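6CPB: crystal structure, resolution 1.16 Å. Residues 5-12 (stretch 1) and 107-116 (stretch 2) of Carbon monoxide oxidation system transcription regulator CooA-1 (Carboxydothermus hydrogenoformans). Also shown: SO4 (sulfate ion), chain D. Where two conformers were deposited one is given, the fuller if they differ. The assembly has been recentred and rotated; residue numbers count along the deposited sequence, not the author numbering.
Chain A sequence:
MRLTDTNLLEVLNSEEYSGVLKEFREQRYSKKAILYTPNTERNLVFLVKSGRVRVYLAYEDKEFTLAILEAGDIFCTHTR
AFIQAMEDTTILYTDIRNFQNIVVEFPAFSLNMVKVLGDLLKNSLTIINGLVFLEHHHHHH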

# COMPACT_ATOMS: atom_id res chain seq x y z
N ASP A 5 12.94 2.23 -10.73
CA ASP A 5 13.54 1.45 -9.66
C ASP A 5 13.31 2.20 -8.34
O ASP A 5 13.92 3.25 -8.11
CB ASP A 5 15.02 1.31 -9.98
CG ASP A 5 15.80 0.54 -8.94
OD1 ASP A 5 15.22 0.13 -7.93
OD2 ASP A 5 17.02 0.34 -9.17
N THR A 6 12.40 1.71 -7.48
CA THR A 6 12.15 2.36 -6.19
C THR A 6 13.01 1.82 -5.06
O THR A 6 12.90 2.29 -3.93
CB THR A 6 10.68 2.27 -5.73
OG1 THR A 6 10.37 0.95 -5.27
CG2 THR A 6 9.71 2.71 -6.83
N ASN A 7 13.87 0.85 -5.35
CA ASN A 7 14.70 0.28 -4.30
C ASN A 7 15.56 1.36 -3.65
O ASN A 7 16.10 2.24 -4.32
CB ASN A 7 15.57 -0.82 -4.91
CG ASN A 7 16.43 -1.48 -3.89
OD1 ASN A 7 17.54 -1.02 -3.61
ND2 ASN A 7 15.94 -2.57 -3.32
N LEU A 8 15.69 1.28 -2.32
CA LEU A 8 16.33 2.33 -1.53
C LEU A 8 17.80 2.09 -1.23
O LEU A 8 18.40 2.90 -0.51
CB LEU A 8 15.55 2.54 -0.23
CG LEU A 8 14.14 3.10 -0.46
CD1 LEU A 8 13.33 2.98 0.81
CD2 LEU A 8 14.16 4.55 -0.95
N LEU A 9 18.43 1.04 -1.75
CA LEU A 9 19.86 0.88 -1.50
C LEU A 9 20.65 2.07 -2.01
O LEU A 9 21.62 2.49 -1.38
CB LEU A 9 20.40 -0.42 -2.10
CG LEU A 9 20.01 -1.69 -1.36
CD1 LEU A 9 20.42 -2.93 -2.16
CD2 LEU A 9 20.61 -1.73 0.03
N GLU A 10 20.29 2.62 -3.17
CA GLU A 10 21.03 3.76 -3.69
C GLU A 10 20.94 4.95 -2.74
O GLU A 10 21.90 5.71 -2.60
CB GLU A 10 20.56 4.09 -5.11
CG GLU A 10 21.25 5.27 -5.79
CD GLU A 10 20.49 6.58 -5.65
OE1 GLU A 10 19.38 6.59 -5.09
OE2 GLU A 10 21.00 7.63 -6.13
N VAL A 11 19.79 5.12 -2.09
CA VAL A 11 19.59 6.16 -1.08
C VAL A 11 20.43 5.87 0.16
O VAL A 11 21.11 6.75 0.69
CB VAL A 11 18.09 6.24 -0.77
CG1 VAL A 11 17.80 6.89 0.58
CG2 VAL A 11 17.38 6.98 -1.91
N LEU A 12 20.38 4.61 0.64
CA LEU A 12 21.18 4.22 1.80
C LEU A 12 22.64 4.52 1.59
O LEU A 12 23.35 4.88 2.53
CB LEU A 12 20.99 2.73 2.09
CG LEU A 12 19.66 2.37 2.74
CD1 LEU A 12 19.32 0.89 2.59
CD2 LEU A 12 19.69 2.74 4.21
N PRO A 107 10.98 12.43 -0.27
CA PRO A 107 9.86 11.55 -0.63
C PRO A 107 10.27 10.21 -1.24
O PRO A 107 9.40 9.34 -1.37
CB PRO A 107 9.04 12.39 -1.62
CG PRO A 107 9.91 13.47 -2.03
CD PRO A 107 10.91 13.72 -0.97
N ALA A 108 11.53 10.00 -1.62
CA ALA A 108 11.92 8.71 -2.17
C ALA A 108 11.51 7.55 -1.27
O ALA A 108 11.07 6.49 -1.76
CB ALA A 108 13.42 8.68 -2.41
N PHE A 109 11.63 7.71 0.05
CA PHE A 109 11.27 6.63 0.96
C PHE A 109 9.82 6.21 0.76
O PHE A 109 9.48 5.03 0.88
CB PHE A 109 11.46 7.07 2.41
CG PHE A 109 12.90 7.35 2.80
CD1 PHE A 109 13.76 6.32 3.12
CD2 PHE A 109 13.37 8.65 2.90
CE1 PHE A 109 15.07 6.58 3.50
CE2 PHE A 109 14.67 8.91 3.27
CZ PHE A 109 15.52 7.88 3.58
N SER A 110 8.95 7.17 0.47
CA SER A 110 7.54 6.87 0.34
C SER A 110 7.23 6.15 -0.96
O SER A 110 6.23 5.42 -1.02
CB SER A 110 6.72 8.15 0.42
OG SER A 110 6.86 8.96 -0.76
N LEU A 111 8.03 6.32 -2.00
CA LEU A 111 7.74 5.64 -3.25
C LEU A 111 8.00 4.15 -3.15
O LEU A 111 7.25 3.33 -3.70
CB LEU A 111 8.53 6.25 -4.40
CG LEU A 111 8.02 7.62 -4.87
CD1 LEU A 111 8.86 8.15 -6.01
CD2 LEU A 111 6.56 7.57 -5.29
N ASN A 112 9.04 3.76 -2.42
CA ASN A 112 9.22 2.35 -2.17
C ASN A 112 8.10 1.81 -1.29
O ASN A 112 7.62 0.69 -1.49
CB ASN A 112 10.59 2.08 -1.56
CG ASN A 112 10.82 0.62 -1.30
OD1 ASN A 112 10.60 0.13 -0.20
ND2 ASN A 112 11.24 -0.10 -2.33
N MET A 113 7.66 2.60 -0.31
CA MET A 113 6.59 2.16 0.57
C MET A 113 5.31 1.90 -0.21
O MET A 113 4.59 0.93 0.07
CB MET A 113 6.37 3.20 1.66
CG MET A 113 5.34 2.78 2.67
SD MET A 113 5.23 3.88 4.05
CE MET A 113 6.67 3.38 5.00
N VAL A 114 4.99 2.77 -1.17
CA VAL A 114 3.83 2.56 -2.02
C VAL A 114 3.96 1.26 -2.79
O VAL A 114 3.00 0.48 -2.89
CB VAL A 114 3.64 3.76 -2.97
CG1 VAL A 114 2.68 3.43 -4.10
CG2 VAL A 114 3.17 4.99 -2.21
N LYS A 115 5.14 1.00 -3.35
CA LYS A 115 5.36 -0.23 -4.11
C LYS A 115 5.15 -1.46 -3.23
O LYS A 115 4.46 -2.42 -3.62
CB LYS A 115 6.77 -0.18 -4.71
CG LYS A 115 7.14 -1.30 -5.65
CD LYS A 115 7.66 -2.53 -4.95
CE LYS A 115 8.93 -2.29 -4.16
NZ LYS A 115 9.50 -3.58 -3.69
N VAL A 116 5.75 -1.46 -2.03
CA VAL A 116 5.65 -2.59 -1.11
C VAL A 116 4.21 -2.81 -0.67
O VAL A 116 3.70 -3.94 -0.70
CB VAL A 116 6.59 -2.37 0.10
CG1 VAL A 116 6.29 -3.36 1.21
CG2 VAL A 116 8.05 -2.45 -0.31
S SO4 D . 12.01 -2.04 -6.84
O1 SO4 D . 13.31 -1.44 -7.13
O2 SO4 D . 10.97 -1.04 -7.07
O3 SO4 D . 11.79 -3.18 -7.72
O4 SO4 D . 11.98 -2.48 -5.45

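A short segment that docks against a helix often divides its contact into a polar anchor and a greasy one, and the N-terminal region of CooA-1 illustrates the pattern. Residues 5-12, a loop that enters a helix at Leu-9, lie against the helix of the second stretch, almost a hundred residues further along the chain. About 394 Å² of surface, counting both sides, is buried between them.

The polar anchor centres on Asn-112. Its CA-to-CB bond points toward the loop, and chi1 in the t rotamer carries the amide to Thr-6, where the CA atoms of Thr-6 and Asn-112 are 5.0 Å apart. Asn-112 ND2 donates to Thr-6 OG1 at 3.2 Å and, more weakly, to Thr-6 O at 3.3 Å, so one amide nitrogen engages both the side chain and the backbone of the same residue. Threonine suits the position because its hydroxyl can accept and donate at once: while receiving the amide, Thr-6 OG1 donates to sulfate O2 at 2.7 Å. Its methyl lies beside Leu-111, with Thr-6 CG2 4.5 Å from Leu-111 CB.

The sulfate, probably acquired from the crystallisation liquor, adds a bridge between the stretches. Thr-6 N donates to sulfate O2 at 3.1 Å, and Asn-7 N makes a weak bond to sulfate O1 at 3.0 Å. From the helix, Lys-115 NZ reaches sulfate O4 in a weak bond of 3.2 Å, and the long aliphatic part of the lysine passes the threonine on its way, Lys-115 CE lying 3.7 Å from Thr-6 OG1.

The apolar anchor is formed by Leu-8 and Val-11, both directed toward the helix and both buried. Leu-8 lays its two methyls on the helix: CD2 lies 3.7 Å from Ala-108 O, while CD1 lies 3.7 Å from Asn-112 CB and 4.1 Å from Phe-109 CD1. Val-11, three residues on from Leu-8 and already in the helix, places CG1 3.9 Å from Phe-109 CZ and CG2 4.3 Å from Ala-108 CB. The phenylalanine leaves its backbone sideways, yet its ring extends far enough to meet both residues obliquely. Alanine, by contrast, offers a single methyl, which Val-11 CG2 meets, while Leu-8 CD2 approaches the carbonyl oxygen of the same residue.

Local bonds brace the loop. Asp-5 OD1 accepts from Asn-7 N at 3.0 Å, and Asn-7, whose CA-to-CB bond points away from the partner helix, caps its own helix by accepting a hydrogen bond from Leu-9 N at Asn-7 OD1, 2.9 Å away.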